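Local structure of unknown conserved protein BH2331 (Bacillus halodurans, 1VL5) at residues A148-V151 against F152-V156; R166-K170 against S171-K175. The protein is a putative methyltransferase that probably uses S-adenosylmethionine as methyl donor, although its substrate is not known. All coordinates share one frame; numbering follows the deposited sequence.

Contact 1 (A148-V151 against F152-V156); sequences AFDV and FYNYV
Two successive turns of the α-helix 147-160 meet here, and the pair that marks them is D150 and N154, four residues apart on one side of the helix. The backbone ladder is regular: F152 N bonds to A148 O, Y153 N to F149 O, and Y155 N to V151 O at 2.8 Å. At D150 the ladder carries an extra rung. Its carbonyl oxygen takes N154 N at 3.0 Å, nearly straight at 167°, and also the side-chain ND2 of N154 at 3.2 Å; the two donors come from opposite faces of the carbonyl plane, and ND2 stands well above it. Asparagine suits this place because its short amide can fold back on its own helix while its oxygen turns to the following loop, where N154 OD1 accepts from H164 NE2 and probably from A167 N. D150 CG lies anti to the backbone N (chi1 176°), which brings the carboxylate to the amide of the next turn, crossing it at a slant, the two planes 57° apart. The carboxylate is buried, and two salt bridges, from R166 and K169, answer its charge. An aspartate is long enough to reach both loop cations and the amide, and these partners should favour its ionised form. Elsewhere round the helix, packing runs through aromatic rings. F149 and F152, three apart, both meet Y224 edge-to-face, joining this helix to helix 222-227, and V156 CG2 lies 3.9 Å above one face of the F152 ring, toward its rim. A148 and V151 are both exposed. Between the two polar side chains, N154 ND2 gives D150 OD1 a hydrogen bond of 2.9 Å, bent at ND2 but nearly along the C-O axis, with OD1 in the amide plane.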
ATOM      1  N   ALA A 148       6.112  13.842 -15.913  1.00 30.00           N
ATOM      2  CA  ALA A 148       5.099  14.874 -15.756  1.00 32.04           C
ATOM      3  C   ALA A 148       3.852  14.300 -15.118  1.00 31.09           C
ATOM      4  O   ALA A 148       3.272  14.941 -14.224  1.00 31.11           O
ATOM      5  CB  ALA A 148       4.742  15.501 -17.083  1.00 31.91           C
ATOM      6  N   PHE A 149       3.464  13.099 -15.551  1.00 28.45           N
ATOM      7  CA  PHE A 149       2.297  12.415 -14.986  1.00 27.58           C
ATOM      8  C   PHE A 149       2.518  11.866 -13.598  1.00 30.55           C
ATOM      9  O   PHE A 149       1.595  11.810 -12.752  1.00 30.60           O
ATOM     10  CB  PHE A 149       1.783  11.331 -15.960  1.00 26.54           C
ATOM     11  CG  PHE A 149       1.321  11.879 -17.304  1.00 26.87           C
ATOM     12  CD1 PHE A 149       0.744  13.139 -17.400  1.00 32.24           C
ATOM     13  CD2 PHE A 149       1.346  11.077 -18.444  1.00 27.94           C
ATOM     14  CE1 PHE A 149       0.333  13.650 -18.617  1.00 32.04           C
ATOM     15  CE2 PHE A 149       0.911  11.564 -19.679  1.00 31.72           C
ATOM     16  CZ  PHE A 149       0.360  12.850 -19.750  1.00 31.17           C
ATOM     17  N   ASP A 150       3.742  11.406 -13.363  1.00 32.22           N
ATOM     18  CA  ASP A 150       4.208  11.034 -12.042  1.00 30.71           C
ATOM     19  C   ASP A 150       4.068  12.189 -11.045  1.00 27.21           C
ATOM     20  O   ASP A 150       3.438  12.078  -9.996  1.00 29.85           O
ATOM     21  CB  ASP A 150       5.690  10.608 -12.168  1.00 31.67           C
ATOM     22  CG  ASP A 150       6.365  10.270 -10.832  1.00 34.43           C
ATOM     23  OD1 ASP A 150       5.789  10.442  -9.761  1.00 30.52           O
ATOM     24  OD2 ASP A 150       7.517   9.861 -10.863  1.00 30.67           O
ATOM     25  N   VAL A 151       4.692  13.304 -11.375  1.00 29.24           N
ATOM     26  CA  VAL A 151       4.705  14.453 -10.513  1.00 30.48           C
ATOM     27  C   VAL A 151       3.266  14.971 -10.241  1.00 28.26           C
ATOM     28  O   VAL A 151       2.907  15.328  -9.089  1.00 28.62           O
ATOM     29  CB  VAL A 151       5.653  15.521 -11.067  1.00 30.25           C
ATOM     30  CG1 VAL A 151       5.656  16.796 -10.212  1.00 41.95           C
ATOM     31  CG2 VAL A 151       7.105  14.971 -11.083  1.00 32.54           C
ATOM     32  N   PHE A 152       2.442  14.954 -11.273  1.00 27.69           N
ATOM     33  CA  PHE A 152       1.094  15.454 -11.198  1.00 25.86           C
ATOM     34  C   PHE A 152       0.236  14.576 -10.313  1.00 29.11           C
ATOM     35  O   PHE A 152      -0.499  15.085  -9.464  1.00 31.65           O
ATOM     36  CB  PHE A 152       0.517  15.527 -12.634  1.00 27.55           C
ATOM     37  CG  PHE A 152      -0.944  15.860 -12.690  1.00 30.03           C
ATOM     38  CD1 PHE A 152      -1.393  17.164 -12.560  1.00 31.98           C
ATOM     39  CD2 PHE A 152      -1.872  14.878 -12.862  1.00 30.22           C
ATOM     40  CE1 PHE A 152      -2.728  17.440 -12.608  1.00 33.34           C
ATOM     41  CE2 PHE A 152      -3.187  15.169 -12.886  1.00 35.84           C
ATOM     42  CZ  PHE A 152      -3.620  16.444 -12.769  1.00 30.49           C
ATOM     43  N   TYR A 153       0.333  13.258 -10.531  1.00 26.35           N
ATOM     44  CA  TYR A 153      -0.425  12.261  -9.788  1.00 28.41           C
ATOM     45  C   TYR A 153      -0.071  12.418  -8.324  1.00 29.99           C
ATOM     46  O   TYR A 153      -0.936  12.512  -7.483  1.00 31.67           O
ATOM     47  CB  TYR A 153      -0.113  10.819 -10.274  1.00 29.87           C
ATOM     48  CG  TYR A 153      -0.731   9.784  -9.388  1.00 28.63           C
ATOM     49  CD1 TYR A 153      -2.104   9.618  -9.357  1.00 32.34           C
ATOM     50  CD2 TYR A 153       0.051   8.997  -8.517  1.00 30.28           C
ATOM     51  CE1 TYR A 153      -2.709   8.674  -8.485  1.00 34.60           C
ATOM     52  CE2 TYR A 153      -0.574   8.060  -7.612  1.00 32.43           C
ATOM     53  CZ  TYR A 153      -1.933   7.919  -7.615  1.00 31.74           C
ATOM     54  OH  TYR A 153      -2.566   7.012  -6.749  1.00 37.61           O
ATOM     55  N   ASN A 154       1.219  12.489  -8.026  1.00 29.41           N
ATOM     56  CA  ASN A 154       1.653  12.596  -6.666  1.00 27.87           C
ATOM     57  C   ASN A 154       1.253  13.955  -6.022  1.00 30.30           C
ATOM     58  O   ASN A 154       0.884  13.997  -4.840  1.00 28.98           O
ATOM     59  CB  ASN A 154       3.159  12.364  -6.574  1.00 29.35           C
ATOM     60  CG  ASN A 154       3.495  10.913  -6.391  1.00 26.21           C
ATOM     61  OD1 ASN A 154       3.111  10.325  -5.384  1.00 30.60           O
ATOM     62  ND2 ASN A 154       4.144  10.300  -7.389  1.00 27.53           N
ATOM     63  N   TYR A 155       1.347  15.047  -6.780  1.00 30.38           N
ATOM     64  CA  TYR A 155       0.921  16.370  -6.253  1.00 30.25           C
ATOM     65  C   TYR A 155      -0.559  16.325  -5.827  1.00 30.85           C
ATOM     66  O   TYR A 155      -0.958  16.744  -4.730  1.00 30.25           O
ATOM     67  CB  TYR A 155       1.143  17.478  -7.294  1.00 35.54           C
ATOM     68  CG  TYR A 155       0.563  18.812  -6.863  1.00 33.33           C
ATOM     69  CD1 TYR A 155       1.318  19.722  -6.150  1.00 43.70           C
ATOM     70  CD2 TYR A 155      -0.762  19.136  -7.156  1.00 37.02           C
ATOM     71  CE1 TYR A 155       0.750  20.949  -5.728  1.00 48.56           C
ATOM     72  CE2 TYR A 155      -1.333  20.341  -6.743  1.00 45.87           C
ATOM     73  CZ  TYR A 155      -0.593  21.251  -6.027  1.00 48.11           C
ATOM     74  OH  TYR A 155      -1.224  22.469  -5.647  1.00 48.32           O
ATOM     75  N   VAL A 156      -1.372  15.741  -6.681  1.00 30.35           N
ATOM     76  CA  VAL A 156      -2.792  15.556  -6.404  1.00 29.63           C
ATOM     77  C   VAL A 156      -3.079  14.684  -5.174  1.00 30.57           C
ATOM     78  O   VAL A 156      -3.958  14.999  -4.338  1.00 26.28           O
ATOM     79  CB  VAL A 156      -3.479  14.994  -7.675  1.00 31.77           C
ATOM     80  CG1 VAL A 156      -4.882  14.601  -7.396  1.00 37.78           C
ATOM     81  CG2 VAL A 156      -3.415  16.076  -8.837  1.00 34.19           C
TER

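Contact 2 (R166-K170 against S171-K175); sequences RAWKK and SDWLK
D172 reaches back from the first turn of helix 170-180 to K169, the N-cap residue, and its OD2 accepts K169 N at 2.9 Å from above the carboxylate plane. Aspartate suits this position, three residues past the N-cap, where its short side chain takes up the backbone N-H as in one half of a capping box; the lysine returns no side-chain bond. The same oxygen receives R166 NH2 at 3.1 Å in a salt bridge that is fairly straight (161°), lies near the guanidinium plane and meets OD2 nearly along its C-O bond, while NH1 turns to D150 of helix 147-160. R166 is extended from CG to NE, and its CD lies over the centre of the W168 ring, 3.5 Å above it. W168 presents its ring edge to D172, with CE3 3.5 Å from OD2; this is the tightly packed part. With an alanine at D172, K169 N and R166 NH2 would probably both lose this shared acceptor, and the arginine head would be held less firmly against the tryptophan. Further into the helix W173 N bonds to K169 O and L174 N to K170 O. The W173 ring meets W168 obliquely, planes 69° apart, with NE1 3.7 Å from W168 CB; a water accepts from both W173 NE1 and W168 N, bridging ring and backbone. The outer side is looser: L174 is exposed and touches mainly K170 O, with CG 3.4 Å away. S171 OG bonds to E145, and K170 sends its amine to E243. Around this helix start, W173 is buried against V123 of helix 119-129 and I245 and M247 of strand 236-250, W168 touches P119, and K170 and L174 lean on strand 183-195.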
ATOM      1  N   ARG A 166       4.950   9.550  -1.176  1.00 29.62           N
ATOM      2  CA  ARG A 166       5.179   9.298  -2.598  1.00 28.90           C
ATOM      3  C   ARG A 166       4.673   7.954  -3.020  1.00 26.19           C
ATOM      4  O   ARG A 166       4.894   6.956  -2.341  1.00 24.74           O
ATOM      5  CB  ARG A 166       6.663   9.416  -2.957  1.00 31.40           C
ATOM      6  CG  ARG A 166       6.951   9.103  -4.388  1.00 30.66           C
ATOM      7  CD  ARG A 166       8.368   9.508  -4.837  1.00 32.85           C
ATOM      8  NE  ARG A 166       8.688   8.921  -6.144  1.00 36.71           N
ATOM      9  CZ  ARG A 166       8.140   9.308  -7.304  1.00 34.22           C
ATOM     10  NH1 ARG A 166       7.246  10.264  -7.330  1.00 33.29           N
ATOM     11  NH2 ARG A 166       8.460   8.704  -8.441  1.00 33.50           N
ATOM     12  N   ALA A 167       3.923   7.967  -4.106  1.00 27.86           N
ATOM     13  CA  ALA A 167       3.606   6.785  -4.893  1.00 28.68           C
ATOM     14  C   ALA A 167       4.700   6.663  -5.938  1.00 30.84           C
ATOM     15  O   ALA A 167       4.842   7.523  -6.789  1.00 27.65           O
ATOM     16  CB  ALA A 167       2.233   6.938  -5.550  1.00 31.12           C
ATOM     17  N   TRP A 168       5.499   5.599  -5.830  1.00 28.48           N
ATOM     18  CA  TRP A 168       6.688   5.438  -6.607  1.00 26.84           C
ATOM     19  C   TRP A 168       6.337   4.791  -7.942  1.00 27.09           C
ATOM     20  O   TRP A 168       5.264   4.144  -8.077  1.00 25.07           O
ATOM     21  CB  TRP A 168       7.713   4.612  -5.829  1.00 26.74           C
ATOM     22  CG  TRP A 168       8.116   5.249  -4.565  1.00 26.53           C
ATOM     23  CD1 TRP A 168       7.416   5.236  -3.380  1.00 27.70           C
ATOM     24  CD2 TRP A 168       9.299   6.028  -4.317  1.00 24.75           C
ATOM     25  NE1 TRP A 168       8.097   5.960  -2.429  1.00 25.59           N
ATOM     26  CE2 TRP A 168       9.243   6.467  -2.982  1.00 27.35           C
ATOM     27  CE3 TRP A 168      10.403   6.371  -5.084  1.00 30.31           C
ATOM     28  CZ2 TRP A 168      10.251   7.242  -2.406  1.00 26.97           C
ATOM     29  CZ3 TRP A 168      11.382   7.171  -4.523  1.00 31.29           C
ATOM     30  CH2 TRP A 168      11.317   7.566  -3.190  1.00 31.77           C
ATOM     31  N   LYS A 169       7.205   5.008  -8.933  1.00 26.77           N
ATOM     32  CA  LYS A 169       7.095   4.335 -10.234  1.00 26.54           C
ATOM     33  C   LYS A 169       7.295   2.842 -10.012  1.00 28.73           C
ATOM     34  O   LYS A 169       8.004   2.424  -9.084  1.00 27.27           O
ATOM     35  CB  LYS A 169       8.125   4.808 -11.264  1.00 27.67           C
ATOM     36  CG  LYS A 169       8.192   6.334 -11.527  1.00 24.23           C
ATOM     37  CD  LYS A 169       9.345   6.614 -12.496  1.00 28.89           C
ATOM     38  CE  LYS A 169       9.616   8.083 -12.943  1.00 32.67           C
ATOM     39  NZ  LYS A 169       8.428   8.857 -13.223  1.00 36.91           N
ATOM     40  N   LYS A 170       6.653   2.048 -10.861  1.00 27.19           N
ATOM     41  CA  LYS A 170       6.942   0.649 -10.936  1.00 24.73           C
ATOM     42  C   LYS A 170       8.441   0.373 -11.098  1.00 25.66           C
ATOM     43  O   LYS A 170       8.968  -0.493 -10.446  1.00 24.11           O
ATOM     44  CB  LYS A 170       6.107   0.013 -12.053  1.00 26.88           C
ATOM     45  CG  LYS A 170       4.617  -0.022 -11.754  1.00 28.22           C
ATOM     46  CD  LYS A 170       3.794  -0.788 -12.816  1.00 23.64           C
ATOM     47  CE  LYS A 170       3.814  -0.198 -14.199  1.00 28.83           C
ATOM     48  NZ  LYS A 170       2.989   1.073 -14.248  1.00 27.02           N
ATOM     49  N   SER A 171       9.143   1.170 -11.910  1.00 27.26           N
ATOM     50  CA  SER A 171      10.594   1.041 -12.068  1.00 27.29           C
ATOM     51  C   SER A 171      11.351   1.365 -10.788  1.00 28.03           C
ATOM     52  O   SER A 171      12.405   0.778 -10.542  1.00 28.96           O
ATOM     53  CB  SER A 171      11.109   1.951 -13.187  1.00 27.33           C
ATOM     54  OG  SER A 171      10.677   3.286 -12.946  1.00 30.64           O
ATOM     55  N   ASP A 172      10.807   2.270  -9.976  1.00 26.59           N
ATOM     56  CA  ASP A 172      11.420   2.644  -8.703  1.00 26.46           C
ATOM     57  C   ASP A 172      11.362   1.442  -7.788  1.00 25.78           C
ATOM     58  O   ASP A 172      12.328   1.145  -7.100  1.00 26.07           O
ATOM     59  CB  ASP A 172      10.685   3.795  -8.008  1.00 28.14           C
ATOM     60  CG  ASP A 172      10.844   5.163  -8.694  1.00 27.80           C
ATOM     61  OD1 ASP A 172      11.864   5.414  -9.365  1.00 30.57           O
ATOM     62  OD2 ASP A 172       9.905   5.992  -8.520  1.00 28.36           O
ATOM     63  N   TRP A 173      10.220   0.766  -7.732  1.00 26.59           N
ATOM     64  CA  TRP A 173      10.084  -0.436  -6.908  1.00 24.39           C
ATOM     65  C   TRP A 173      10.984  -1.591  -7.380  1.00 25.22           C
ATOM     66  O   TRP A 173      11.526  -2.310  -6.571  1.00 27.01           O
ATOM     67  CB  TRP A 173       8.625  -0.944  -6.835  1.00 28.61           C
ATOM     68  CG  TRP A 173       7.814  -0.154  -5.929  1.00 29.00           C
ATOM     69  CD1 TRP A 173       6.755   0.642  -6.255  1.00 29.95           C
ATOM     70  CD2 TRP A 173       7.991  -0.036  -4.525  1.00 32.91           C
ATOM     71  NE1 TRP A 173       6.262   1.240  -5.127  1.00 29.00           N
ATOM     72  CE2 TRP A 173       7.002   0.841  -4.052  1.00 28.55           C
ATOM     73  CE3 TRP A 173       8.881  -0.612  -3.606  1.00 38.29           C
ATOM     74  CZ2 TRP A 173       6.895   1.190  -2.724  1.00 30.29           C
ATOM     75  CZ3 TRP A 173       8.762  -0.284  -2.281  1.00 34.35           C
ATOM     76  CH2 TRP A 173       7.763   0.604  -1.844  1.00 33.87           C
ATOM     77  N   LEU A 174      11.095  -1.803  -8.683  1.00 27.38           N
ATOM     78  CA  LEU A 174      11.995  -2.804  -9.200  1.00 27.64           C
ATOM     79  C   LEU A 174      13.430  -2.582  -8.762  1.00 28.91           C
ATOM     80  O   LEU A 174      14.129  -3.543  -8.383  1.00 26.92           O
ATOM     81  CB  LEU A 174      11.992  -2.831 -10.728  1.00 29.60           C
ATOM     82  CG  LEU A 174      10.727  -3.200 -11.504  1.00 35.21           C
ATOM     83  CD1 LEU A 174      11.037  -3.098 -12.998  1.00 36.56           C
ATOM     84  CD2 LEU A 174      10.226  -4.553 -11.142  1.00 39.38           C
ATOM     85  N   LYS A 175      13.888  -1.337  -8.862  1.00 30.12           N
ATOM     86  CA  LYS A 175      15.236  -0.974  -8.376  1.00 29.16           C
ATOM     87  C   LYS A 175      15.392  -1.168  -6.848  1.00 28.21           C
ATOM     88  O   LYS A 175      16.373  -1.766  -6.382  1.00 27.96           O
ATOM     89  CB  LYS A 175      15.567   0.448  -8.788  1.00 29.21           C
ATOM     90  CG  LYS A 175      15.801   0.573 -10.290  1.00 32.71           C
ATOM     91  CD  LYS A 175      15.974   1.977 -10.865  1.00 37.16           C
ATOM     92  CE  LYS A 175      16.293   1.927 -12.420  1.00 46.98           C
ATOM     93  NZ  LYS A 175      17.346   0.863 -13.006  1.00 39.55           N
TER
HETATM   94  O   HOH W   1       4.102   3.327  -4.361  1.00 18.36           O

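In the fold
Contacts 1 and 2 stand in series along the chain, on consecutive helices 147-160 and 170-180, with centres about 14 Å apart. They are tied directly: D150 OD2 of contact 1 meets K169 NZ of contact 2 at 2.7 Å in a salt bridge, and N154 OD1 is 2.8 Å from A167 N, probably a hydrogen bond. R166 links them again, sharing its guanidinium between D150 and D172, while Y153 CE2 packs on A167 CB at 3.7 Å. Both helices follow strand 134-142 of the Rossmann-like sheet expected for this superfamily. No ligand defines a pocket beside either contact, so neither can be placed in an active site.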